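Local coordinates for sensor protein (Haloarcula marismortui ATCC 43049, PDB 3BWL) that probably acts as a histidine kinase of a phosphorelay, autophosphorylating on histidine with ATP, and is represented here by its PAS sensor domain with a bound indole aldehyde, at residues 83-89 against 104-110; 36-42 against 57-63; 46-52 against 93-97. The contacts are given in a common frame with arbitrary orientation. Numbering follows the deposited sequence.

Interaction 1 (83-89 against 104-110); sequences VDERRKF and EVHLLRF. With I3A (1H-indole-3-carbaldehyde), chain F.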
loop_
_atom_site.group_PDB
_atom_site.type_symbol
_atom_site.label_atom_id
_atom_site.label_comp_id
_atom_site.label_asym_id
_atom_site.label_seq_id
_atom_site.Cartn_x
_atom_site.Cartn_y
_atom_site.Cartn_z
ATOM N N VAL A 83 -12.723 -7.551 13.452
ATOM C CA VAL A 83 -11.792 -8.083 12.447
ATOM C C VAL A 83 -12.328 -7.753 11.051
ATOM O O VAL A 83 -13.519 -7.943 10.775
ATOM C CB VAL A 83 -11.556 -9.633 12.589
ATOM C CG1 VAL A 83 -10.658 -10.154 11.469
ATOM C CG2 VAL A 83 -10.952 -9.964 13.938
ATOM N N ASP A 84 -11.428 -7.268 10.195
ATOM C CA ASP A 84 -11.687 -6.857 8.793
ATOM C C ASP A 84 -12.415 -5.521 8.609
ATOM O O ASP A 84 -12.647 -5.093 7.459
ATOM C CB ASP A 84 -12.317 -7.996 7.948
ATOM C CG ASP A 84 -11.302 -9.105 7.611
ATOM O OD1 ASP A 84 -10.076 -8.887 7.797
ATOM O OD2 ASP A 84 -11.721 -10.203 7.146
ATOM N N GLU A 85 -12.709 -4.851 9.723
ATOM C CA GLU A 85 -13.311 -3.525 9.724
ATOM C C GLU A 85 -12.283 -2.490 9.317
ATOM O O GLU A 85 -11.116 -2.598 9.699
ATOM C CB GLU A 85 -13.895 -3.140 11.103
ATOM C CG GLU A 85 -14.543 -1.706 11.106
ATOM C CD GLU A 85 -15.206 -1.340 12.442
ATOM O OE1 GLU A 85 -15.226 -2.204 13.345
ATOM O OE2 GLU A 85 -15.733 -0.193 12.565
ATOM N N ARG A 86 -12.735 -1.521 8.520
ATOM C CA ARG A 86 -11.928 -0.363 8.101
ATOM C C ARG A 86 -12.629 0.917 8.501
ATOM O O ARG A 86 -13.868 1.007 8.467
ATOM C CB ARG A 86 -11.789 -0.327 6.573
ATOM C CG ARG A 86 -11.046 -1.481 5.958
ATOM C CD ARG A 86 -10.985 -1.359 4.435
ATOM N NE ARG A 86 -12.310 -1.568 3.826
ATOM C CZ ARG A 86 -12.673 -1.192 2.590
ATOM N NH1 ARG A 86 -11.850 -0.521 1.770
ATOM N NH2 ARG A 86 -13.903 -1.463 2.173
ATOM N N ARG A 87 -11.839 1.915 8.890
ATOM C CA ARG A 87 -12.328 3.251 9.208
ATOM C C ARG A 87 -11.347 4.294 8.702
ATOM O O ARG A 87 -10.143 4.065 8.715
ATOM C CB ARG A 87 -12.440 3.441 10.721
ATOM C CG ARG A 87 -13.472 2.606 11.361
ATOM C CD ARG A 87 -13.862 3.203 12.719
ATOM N NE ARG A 87 -14.412 2.140 13.522
ATOM C CZ ARG A 87 -14.327 2.071 14.842
ATOM N NH1 ARG A 87 -13.718 3.032 15.533
ATOM N NH2 ARG A 87 -14.874 1.034 15.476
ATOM N N LYS A 88 -11.863 5.443 8.276
ATOM C CA LYS A 88 -11.032 6.602 7.953
ATOM C C LYS A 88 -11.237 7.713 9.000
ATOM O O LYS A 88 -12.362 8.008 9.420
ATOM C CB LYS A 88 -11.404 7.154 6.573
ATOM C CG LYS A 88 -11.227 6.170 5.444
ATOM C CD LYS A 88 -11.340 6.838 4.099
ATOM C CE LYS A 88 -12.777 7.116 3.727
ATOM N NZ LYS A 88 -12.850 7.685 2.339
ATOM N N PHE A 89 -10.145 8.330 9.427
ATOM C CA PHE A 89 -10.215 9.394 10.414
ATOM C C PHE A 89 -8.975 10.257 10.306
ATOM O O PHE A 89 -7.952 9.832 9.765
ATOM C CB PHE A 89 -10.310 8.836 11.849
ATOM C CG PHE A 89 -9.145 7.926 12.229
ATOM C CD1 PHE A 89 -7.998 8.447 12.827
ATOM C CD2 PHE A 89 -9.212 6.553 11.985
ATOM C CE1 PHE A 89 -6.935 7.619 13.164
ATOM C CE2 PHE A 89 -8.153 5.700 12.320
ATOM C CZ PHE A 89 -7.007 6.239 12.920
ATOM N N GLU A 104 -5.119 11.836 6.709
ATOM C CA GLU A 104 -6.253 10.944 6.870
ATOM C C GLU A 104 -5.718 9.532 6.913
ATOM O O GLU A 104 -5.068 9.065 5.939
ATOM C CB GLU A 104 -7.272 11.080 5.745
ATOM C CG GLU A 104 -8.456 10.123 5.936
ATOM C CD GLU A 104 -9.446 10.181 4.800
ATOM O OE1 GLU A 104 -9.087 9.788 3.662
ATOM O OE2 GLU A 104 -10.603 10.591 5.037
ATOM N N VAL A 105 -6.015 8.854 8.026
ATOM C CA VAL A 105 -5.584 7.482 8.233
ATOM C C VAL A 105 -6.693 6.553 7.794
ATOM O O VAL A 105 -7.871 6.761 8.167
ATOM C CB VAL A 105 -5.320 7.189 9.756
ATOM C CG1 VAL A 105 -4.795 5.807 9.924
ATOM C CG2 VAL A 105 -4.318 8.168 10.328
ATOM N N HIS A 106 -6.362 5.589 6.941
ATOM C CA HIS A 106 -7.322 4.505 6.640
ATOM C C HIS A 106 -6.812 3.278 7.395
ATOM O O HIS A 106 -5.766 2.724 7.057
ATOM C CB HIS A 106 -7.407 4.241 5.104
ATOM C CG HIS A 106 -8.636 3.504 4.674
ATOM N ND1 HIS A 106 -8.943 3.287 3.347
ATOM C CD2 HIS A 106 -9.644 2.940 5.391
ATOM C CE1 HIS A 106 -10.089 2.620 3.261
ATOM N NE2 HIS A 106 -10.544 2.411 4.486
ATOM N N LEU A 107 -7.576 2.864 8.435
ATOM C CA LEU A 107 -7.116 1.846 9.323
ATOM C C LEU A 107 -7.934 0.557 9.162
ATOM O O LEU A 107 -9.169 0.598 9.045
ATOM C CB LEU A 107 -7.244 2.362 10.760
ATOM C CG LEU A 107 -6.772 1.489 11.926
ATOM C CD1 LEU A 107 -5.267 1.340 11.851
ATOM C CD2 LEU A 107 -7.099 2.178 13.239
ATOM N N LEU A 108 -7.230 -0.573 9.194
ATOM C CA LEU A 108 -7.837 -1.897 9.024
ATOM C C LEU A 108 -7.437 -2.795 10.177
ATOM O O LEU A 108 -6.265 -2.830 10.521
ATOM C CB LEU A 108 -7.279 -2.533 7.725
ATOM C CG LEU A 108 -7.588 -4.018 7.491
ATOM C CD1 LEU A 108 -9.118 -4.310 7.318
ATOM C CD2 LEU A 108 -6.812 -4.569 6.306
ATOM N N ARG A 109 -8.382 -3.535 10.780
ATOM C CA ARG A 109 -8.014 -4.588 11.723
ATOM C C ARG A 109 -8.064 -5.876 10.909
ATOM O O ARG A 109 -9.044 -6.104 10.185
ATOM C CB ARG A 109 -9.029 -4.695 12.894
ATOM C CG ARG A 109 -8.644 -5.816 13.885
ATOM C CD ARG A 109 -9.448 -5.777 15.205
ATOM N NE ARG A 109 -8.572 -6.139 16.318
ATOM C CZ ARG A 109 -8.701 -5.727 17.580
ATOM N NH1 ARG A 109 -9.713 -4.951 17.955
ATOM N NH2 ARG A 109 -7.806 -6.109 18.475
ATOM N N PHE A 110 -7.023 -6.702 10.998
ATOM C CA PHE A 110 -7.018 -7.958 10.216
ATOM C C PHE A 110 -6.069 -8.966 10.793
ATOM O O PHE A 110 -5.294 -8.660 11.709
ATOM C CB PHE A 110 -6.729 -7.702 8.734
ATOM C CG PHE A 110 -5.258 -7.451 8.397
ATOM C CD1 PHE A 110 -4.682 -8.091 7.303
ATOM C CD2 PHE A 110 -4.470 -6.582 9.145
ATOM C CE1 PHE A 110 -3.353 -7.832 6.954
ATOM C CE2 PHE A 110 -3.136 -6.331 8.803
ATOM C CZ PHE A 110 -2.597 -6.957 7.711
HETATM O O I3A F . -1.728 3.692 12.658
HETATM C "C3'" I3A F . -1.585 4.905 12.539
HETATM C C3 I3A F . -2.403 5.846 13.380
HETATM C C2 I3A F . -2.179 7.247 13.306
HETATM N N I3A F . -3.078 7.739 14.222
HETATM C C8 I3A F . -3.785 6.750 14.839
HETATM C C9 I3A F . -3.370 5.514 14.351
HETATM C C4 I3A F . -3.965 4.321 14.811
HETATM C C5 I3A F . -4.962 4.390 15.820
HETATM C C6 I3A F . -5.355 5.634 16.342
HETATM C C7 I3A F . -4.770 6.813 15.838
HETATM O O HOH W 1 -11.090 9.826 1.745
#
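An antiparallel beta hairpin at one edge of the PAS-domain sheet, formed by strands 86-94 and 100-112, supplies one wall of the pocket for 1H-indole-3-carbaldehyde. The axes of segments 86-89 and 104-110 come within 4.7 Å, their directions at 161°. The hydrogen-bonded pairs are Arg87 with Leu107 (Arg87 N to Leu107 O 3.0 Å, Leu107 N to Arg87 O 2.8 Å) and Phe89 with Val105 (Phe89 N to Val105 O 3.0 Å, Val105 N to Phe89 O 2.8 Å). The non-hydrogen-bonded pairs Arg86-Leu108 and Lys88-His106 alternate with these, and Arg86 CA approaches Leu107 O at 3.1 Å in a CA-H...O contact. Before the strand proper, Arg109 N still reaches Glu85 O at 3.1 Å and Asp84 N reaches Arg109 O at 2.7 Å. The sheet has two unlike faces. On the face of Arg87, Phe89, Val105 and Leu107, Val105 CB sits over the Phe89 ring, 3.9 Å from its centroid, in a CH-pi contact, and Leu107 CD2 meets the ring edge at Phe89 CE2 (3.8 Å). Phe89 CE1 lies 3.5 Å from the indole C7. The other face, with Arg86, Lys88, His106 and Leu108, looks toward the second subunit: Arg86 forms a salt bridge with Glu49, Glu104 with Arg123, and His106 a hydrogen bond with Asp28, all three partners on that chain. Lys88 CG packs over the imidazole, 3.8 Å from the His106 centroid, while a water joins Lys88 NZ and Glu104 OE1, 2.8 Å from each.

Interaction 2 (36-42 against 57-63); sequences DGTICEV and VLGRSIW. With I3A (1H-indole-3-carbaldehyde), chain F.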
loop_
_atom_site.group_PDB
_atom_site.type_symbol
_atom_site.label_atom_id
_atom_site.label_comp_id
_atom_site.label_asym_id
_atom_site.label_seq_id
_atom_site.Cartn_x
_atom_site.Cartn_y
_atom_site.Cartn_z
ATOM N N ASP A 36 -2.313 -3.128 21.121
ATOM C CA ASP A 36 -1.952 -2.140 22.136
ATOM C C ASP A 36 -1.471 -0.814 21.518
ATOM O O ASP A 36 -1.239 0.161 22.229
ATOM C CB ASP A 36 -0.841 -2.684 23.053
ATOM C CG ASP A 36 -1.327 -3.750 24.024
ATOM O OD1 ASP A 36 -2.524 -3.775 24.401
ATOM O OD2 ASP A 36 -0.466 -4.565 24.425
ATOM N N GLY A 37 -1.350 -0.772 20.201
ATOM C CA GLY A 37 -0.922 0.466 19.548
ATOM C C GLY A 37 0.574 0.545 19.351
ATOM O O GLY A 37 1.084 1.592 18.905
ATOM N N THR A 38 1.272 -0.550 19.630
ATOM C CA THR A 38 2.716 -0.629 19.421
ATOM C C THR A 38 3.006 -0.833 17.931
ATOM O O THR A 38 2.375 -1.660 17.268
ATOM C CB THR A 38 3.360 -1.746 20.275
ATOM O OG1 THR A 38 2.999 -1.560 21.660
ATOM C CG2 THR A 38 4.900 -1.761 20.106
ATOM N N ILE A 39 3.967 -0.072 17.435
ATOM C CA ILE A 39 4.337 -0.075 16.017
ATOM C C ILE A 39 5.210 -1.291 15.747
ATOM O O ILE A 39 6.348 -1.402 16.283
ATOM C CB ILE A 39 5.088 1.204 15.602
ATOM C CG1 ILE A 39 4.209 2.466 15.748
ATOM C CG2 ILE A 39 5.550 1.085 14.133
ATOM C CD1 ILE A 39 5.035 3.785 15.753
ATOM N N CYS A 40 4.677 -2.217 14.943
ATOM C CA CYS A 40 5.341 -3.474 14.656
ATOM C C CYS A 40 6.162 -3.427 13.357
ATOM O O CYS A 40 7.201 -4.090 13.235
ATOM C CB CYS A 40 4.297 -4.576 14.533
ATOM S SG CYS A 40 3.510 -4.954 16.091
ATOM N N GLU A 41 5.687 -2.668 12.371
ATOM C CA GLU A 41 6.374 -2.543 11.107
ATOM C C GLU A 41 5.970 -1.174 10.565
ATOM O O GLU A 41 4.854 -0.703 10.836
ATOM C CB GLU A 41 5.897 -3.603 10.110
ATOM C CG GLU A 41 6.743 -3.778 8.847
ATOM C CD GLU A 41 6.497 -5.115 8.158
ATOM O OE1 GLU A 41 5.463 -5.789 8.455
ATOM O OE2 GLU A 41 7.345 -5.503 7.330
ATOM N N VAL A 42 6.870 -0.597 9.768
ATOM C CA VAL A 42 6.653 0.668 9.056
ATOM C C VAL A 42 7.347 0.576 7.706
ATOM O O VAL A 42 8.371 -0.132 7.577
ATOM C CB VAL A 42 7.233 1.916 9.792
ATOM C CG1 VAL A 42 6.393 2.298 11.030
ATOM C CG2 VAL A 42 8.709 1.711 10.195
ATOM N N VAL A 57 11.424 4.365 15.549
ATOM C CA VAL A 57 9.976 4.242 15.433
ATOM C C VAL A 57 9.486 2.866 15.884
ATOM O O VAL A 57 8.525 2.784 16.603
ATOM C CB VAL A 57 9.534 4.484 13.949
ATOM C CG1 VAL A 57 8.017 4.279 13.771
ATOM C CG2 VAL A 57 9.902 5.898 13.515
ATOM N N LEU A 58 10.125 1.792 15.420
ATOM C CA LEU A 58 9.701 0.444 15.790
ATOM C C LEU A 58 9.688 0.262 17.310
ATOM O O LEU A 58 10.659 0.608 18.010
ATOM C CB LEU A 58 10.604 -0.626 15.136
ATOM C CG LEU A 58 10.510 -0.817 13.610
ATOM C CD1 LEU A 58 11.379 -1.967 13.117
ATOM C CD2 LEU A 58 9.064 -1.052 13.193
ATOM N N GLY A 59 8.602 -0.294 17.813
ATOM C CA GLY A 59 8.530 -0.575 19.240
ATOM C C GLY A 59 7.926 0.550 20.015
ATOM O O GLY A 59 7.506 0.346 21.153
ATOM N N ARG A 60 7.871 1.742 19.423
ATOM C CA ARG A 60 7.182 2.877 20.052
ATOM C C ARG A 60 5.665 2.741 19.875
ATOM O O ARG A 60 5.188 1.910 19.079
ATOM C CB ARG A 60 7.636 4.201 19.434
ATOM C CG ARG A 60 9.086 4.589 19.688
ATOM C CD ARG A 60 9.146 6.053 20.054
ATOM N NE ARG A 60 10.241 6.776 19.419
ATOM C CZ ARG A 60 10.371 8.103 19.426
ATOM N NH1 ARG A 60 9.482 8.868 20.059
ATOM N NH2 ARG A 60 11.395 8.662 18.805
ATOM N N SER A 61 4.912 3.566 20.611
ATOM C CA SER A 61 3.459 3.544 20.505
ATOM C C SER A 61 3.016 4.651 19.546
ATOM O O SER A 61 3.609 5.755 19.489
ATOM C CB SER A 61 2.811 3.702 21.879
ATOM O OG SER A 61 3.311 2.664 22.731
ATOM N N ILE A 62 1.937 4.384 18.835
ATOM C CA ILE A 62 1.505 5.356 17.813
ATOM C C ILE A 62 1.104 6.730 18.383
ATOM O O ILE A 62 1.262 7.777 17.688
ATOM C CB ILE A 62 0.409 4.764 16.889
ATOM C CG1 ILE A 62 0.214 5.605 15.610
ATOM C CG2 ILE A 62 -0.912 4.573 17.687
ATOM C CD1 ILE A 62 1.409 5.613 14.633
ATOM N N TRP A 63 0.609 6.767 19.624
ATOM C CA TRP A 63 0.228 8.068 20.207
ATOM C C TRP A 63 1.453 8.956 20.440
ATOM O O TRP A 63 1.285 10.144 20.701
ATOM C CB TRP A 63 -0.524 7.890 21.525
ATOM C CG TRP A 63 0.197 7.055 22.532
ATOM C CD1 TRP A 63 1.147 7.485 23.408
ATOM C CD2 TRP A 63 -0.026 5.665 22.828
ATOM N NE1 TRP A 63 1.566 6.447 24.199
ATOM C CE2 TRP A 63 0.842 5.322 23.883
ATOM C CE3 TRP A 63 -0.875 4.686 22.302
ATOM C CZ2 TRP A 63 0.882 4.035 24.439
ATOM C CZ3 TRP A 63 -0.817 3.372 22.843
ATOM C CH2 TRP A 63 0.050 3.071 23.902
HETATM O O I3A F . -1.728 3.692 12.658
HETATM C "C3'" I3A F . -1.585 4.905 12.539
HETATM C C3 I3A F . -2.403 5.846 13.380
HETATM C C2 I3A F . -2.179 7.247 13.306
HETATM N N I3A F . -3.078 7.739 14.222
HETATM C C8 I3A F . -3.785 6.750 14.839
HETATM C C9 I3A F . -3.370 5.514 14.351
HETATM C C4 I3A F . -3.965 4.321 14.811
HETATM C C5 I3A F . -4.962 4.390 15.820
HETATM C C6 I3A F . -5.355 5.634 16.342
HETATM C C7 I3A F . -4.770 6.813 15.838
HETATM O O HOH W 2 1.638 0.481 22.833
#
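In this PAS fold the connection leading toward helix 71-79 folds back along the edge strand 39-42 and carries a pocket residue with it. Val57 begins a type II beta turn closed by Arg60 N to Val57 O (3.1 Å); its CG1 packs on Ile39 CD1 (3.6 Å) and Val42 CG1 (3.8 Å). Leu58 lays CD2 against Glu41 CA (3.7 Å), near the classic bulge in which Cys40 and Glu41 both face Val32. Gly59, with phi 92°, fills the turn position where a side chain would be jammed against the preceding carbonyl; its N bonds Ile39 O at 2.9 Å. Arg60 O accepts from Ile39 N at 2.8 Å, while its guanidinium turns back to Glu56. Ser61 makes the single backbone bridge, with Thr38, and one water joins Ser61 OG (2.8 Å), Thr38 OG1 (2.7 Å) and Asp36 O (3.0 Å). Ile62 N then bonds Gly37 O at 2.9 Å; its side chain lies inside the domain, where CD1 touches Ile39 CD1 (4.2 Å) and Ile62 CG1 lies 3.4 Å from C3 of the bound indole. Trp63 ends the segment, its ring edge meeting the chain where Trp63 CZ3 lies 3.3 Å from Asp36 O.

Interaction 3 (46-52 against 93-97); sequences FCAELGY and YERRD. With I3A (1H-indole-3-carbaldehyde), chain F.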
loop_
_atom_site.group_PDB
_atom_site.type_symbol
_atom_site.label_atom_id
_atom_site.label_comp_id
_atom_site.label_asym_id
_atom_site.label_seq_id
_atom_site.Cartn_x
_atom_site.Cartn_y
_atom_site.Cartn_z
ATOM N N PHE A 46 6.855 6.059 5.600
ATOM C CA PHE A 46 6.520 6.519 6.956
ATOM C C PHE A 46 7.725 7.208 7.591
ATOM O O PHE A 46 7.612 8.328 8.087
ATOM C CB PHE A 46 6.067 5.324 7.795
ATOM C CG PHE A 46 5.601 5.697 9.175
ATOM C CD1 PHE A 46 4.244 5.770 9.449
ATOM C CD2 PHE A 46 6.517 5.965 10.183
ATOM C CE1 PHE A 46 3.782 6.126 10.724
ATOM C CE2 PHE A 46 6.089 6.328 11.476
ATOM C CZ PHE A 46 4.721 6.382 11.750
ATOM N N CYS A 47 8.879 6.527 7.569
ATOM C CA CYS A 47 10.113 7.028 8.192
ATOM C C CYS A 47 10.593 8.325 7.511
ATOM O O CYS A 47 10.923 9.342 8.192
ATOM C CB CYS A 47 11.191 5.940 8.116
ATOM S SG CYS A 47 10.764 4.514 9.081
ATOM N N ALA A 48 10.643 8.289 6.181
ATOM C CA ALA A 48 11.081 9.436 5.400
ATOM C C ALA A 48 10.197 10.665 5.616
ATOM O O ALA A 48 10.711 11.749 5.852
ATOM C CB ALA A 48 11.121 9.097 3.939
ATOM N N GLU A 49 8.887 10.489 5.523
ATOM C CA GLU A 49 7.927 11.610 5.670
ATOM C C GLU A 49 8.054 12.249 7.062
ATOM O O GLU A 49 8.005 13.470 7.180
ATOM C CB GLU A 49 6.498 11.142 5.431
ATOM C CG GLU A 49 6.186 10.774 3.918
ATOM C CD GLU A 49 5.736 11.961 3.071
ATOM O OE1 GLU A 49 6.205 13.101 3.298
ATOM O OE2 GLU A 49 4.868 11.753 2.191
ATOM N N LEU A 50 8.276 11.442 8.094
ATOM C CA LEU A 50 8.383 11.976 9.475
ATOM C C LEU A 50 9.798 12.346 9.907
ATOM O O LEU A 50 9.969 12.962 10.943
ATOM C CB LEU A 50 7.729 11.007 10.474
ATOM C CG LEU A 50 6.221 10.824 10.227
ATOM C CD1 LEU A 50 5.636 10.035 11.390
ATOM C CD2 LEU A 50 5.493 12.154 10.077
ATOM N N GLY A 51 10.790 11.994 9.090
ATOM C CA GLY A 51 12.223 12.287 9.364
ATOM C C GLY A 51 12.912 11.384 10.376
ATOM O O GLY A 51 13.929 11.761 10.974
ATOM N N TYR A 52 12.360 10.202 10.606
ATOM C CA TYR A 52 12.946 9.258 11.573
ATOM C C TYR A 52 13.585 8.072 10.885
ATOM O O TYR A 52 13.182 7.709 9.782
ATOM C CB TYR A 52 11.849 8.701 12.475
ATOM C CG TYR A 52 11.370 9.683 13.497
ATOM C CD1 TYR A 52 12.152 9.968 14.606
ATOM C CD2 TYR A 52 10.150 10.348 13.333
ATOM C CE1 TYR A 52 11.747 10.846 15.535
ATOM C CE2 TYR A 52 9.723 11.259 14.285
ATOM C CZ TYR A 52 10.542 11.490 15.377
ATOM O OH TYR A 52 10.206 12.378 16.340
ATOM N N TYR A 93 0.441 14.032 12.491
ATOM C CA TYR A 93 1.764 13.542 12.846
ATOM C C TYR A 93 2.713 14.688 13.179
ATOM O O TYR A 93 2.638 15.744 12.576
ATOM C CB TYR A 93 2.375 12.726 11.701
ATOM C CG TYR A 93 1.708 11.376 11.482
ATOM C CD1 TYR A 93 1.510 10.497 12.556
ATOM C CD2 TYR A 93 1.334 10.955 10.208
ATOM C CE1 TYR A 93 0.926 9.254 12.355
ATOM C CE2 TYR A 93 0.739 9.698 9.977
ATOM C CZ TYR A 93 0.522 8.869 11.069
ATOM O OH TYR A 93 -0.066 7.651 10.873
ATOM N N GLU A 94 3.570 14.434 14.149
ATOM C CA GLU A 94 4.660 15.337 14.498
ATOM C C GLU A 94 5.942 14.758 13.938
ATOM O O GLU A 94 6.346 13.624 14.291
ATOM C CB GLU A 94 4.771 15.431 16.007
ATOM C CG GLU A 94 5.728 16.512 16.473
ATOM C CD GLU A 94 5.716 16.622 17.991
ATOM O OE1 GLU A 94 5.784 15.571 18.678
ATOM O OE2 GLU A 94 5.615 17.750 18.509
ATOM N N ARG A 95 6.569 15.514 13.042
ATOM C CA ARG A 95 7.851 15.126 12.497
ATOM C C ARG A 95 8.988 15.286 13.528
ATOM O O ARG A 95 8.850 16.041 14.532
ATOM C CB ARG A 95 8.185 15.959 11.255
ATOM C CG ARG A 95 7.119 15.870 10.125
ATOM C CD ARG A 95 7.808 16.243 8.822
ATOM N NE ARG A 95 6.874 16.237 7.703
ATOM C CZ ARG A 95 5.997 17.207 7.425
ATOM N NH1 ARG A 95 5.875 18.277 8.215
ATOM N NH2 ARG A 95 5.182 17.077 6.351
ATOM N N ARG A 96 10.127 14.646 13.236
ATOM C CA ARG A 96 11.301 14.793 14.119
ATOM C C ARG A 96 11.662 16.250 14.386
ATOM O O ARG A 96 12.001 16.628 15.522
ATOM C CB ARG A 96 12.504 14.078 13.545
ATOM C CG ARG A 96 13.609 13.830 14.588
ATOM C CD ARG A 96 14.667 12.912 13.950
ATOM N NE ARG A 96 15.638 12.390 14.908
ATOM C CZ ARG A 96 16.672 13.092 15.374
ATOM N NH1 ARG A 96 17.522 12.535 16.239
ATOM N NH2 ARG A 96 16.848 14.358 14.991
ATOM N N ASP A 97 11.585 17.070 13.340
ATOM C CA ASP A 97 11.917 18.486 13.438
ATOM C C ASP A 97 10.822 19.367 14.068
ATOM O O ASP A 97 10.997 20.595 14.162
ATOM C CB ASP A 97 12.342 19.013 12.054
ATOM C CG ASP A 97 11.188 19.093 11.040
ATOM O OD1 ASP A 97 10.017 18.874 11.427
ATOM O OD2 ASP A 97 11.450 19.379 9.833
HETATM O O I3A F . -1.728 3.692 12.658
HETATM C "C3'" I3A F . -1.585 4.905 12.539
HETATM C C3 I3A F . -2.403 5.846 13.380
HETATM C C2 I3A F . -2.179 7.247 13.306
HETATM N N I3A F . -3.078 7.739 14.222
HETATM C C8 I3A F . -3.785 6.750 14.839
HETATM C C9 I3A F . -3.370 5.514 14.351
HETATM C C4 I3A F . -3.965 4.321 14.811
HETATM C C5 I3A F . -4.962 4.390 15.820
HETATM C C6 I3A F . -5.355 5.634 16.342
HETATM C C7 I3A F . -4.770 6.813 15.838
HETATM O O HOH W 3 6.750 15.169 4.803
HETATM O O HOH W 4 11.748 15.939 10.609
HETATM O O HOH W 5 7.755 13.000 16.221
#
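Two direct hydrogen bonds tie the C-terminal end of helix 44-50 to the residues that follow strand 86-94 in the PAS domain. Arg96 N reaches Leu50 O at 2.8 Å; Arg95 NE reaches Glu49 O at 3.0 Å, a weak bond. Gly51, with positive phi, is the C-prime residue of a Schellman motif (Tyr52 N to Cys47 O, Gly51 N to Ala48 O). Waters add bridges: one joins Glu49 OE1 (2.6 Å) to Arg95 NH2 (2.9 Å), another Tyr52 OH to Glu94 O, both 2.5 Å away. Glu49 also forms a salt bridge with Arg86 of the second subunit, and Arg95 a hydrogen bond with Ser99. Among the aromatic contacts, the edge of Phe46 points at the face of Tyr93 (T-shaped, centroids 5.8 Å apart, planes at 70°), and Arg96 CB lies over the Tyr52 ring in a CH-pi contact. Leu50 CD2 packs on Tyr93 CB at 3.6 Å. Tyr93 OH, bonded to Ser122, lies 3.2 Å from indole C2. Carbonyls at the helix end thus find donors in the strand's exit, while apolar packing holds a pocket ring inside.

All three contacts are partly buried and touch the same indole aldehyde; interaction 2 lies nearest the chain centre (about 9 Å between centres, against 12 and 13 Å for interactions 1 and 3). Interactions 1 and 3 share strand 86-94: interaction 1 pairs it with strand 100-112 by a regular ladder, whereas interaction 3 fastens its C-terminal end and the turn beyond to helix 44-50 by helix-end carbonyls, waters and aromatic packing. Interaction 2 works at the opposite edge strand, 39-42, with short backbone pairing to a loop. Interactions 2 and 3 meet through apolar side chains, Val57 lying against Phe46 and Tyr52. Polar ends facing the second subunit are most numerous in interaction 1, whose Arg86 meets Glu49, a residue of interaction 3, on the other copy.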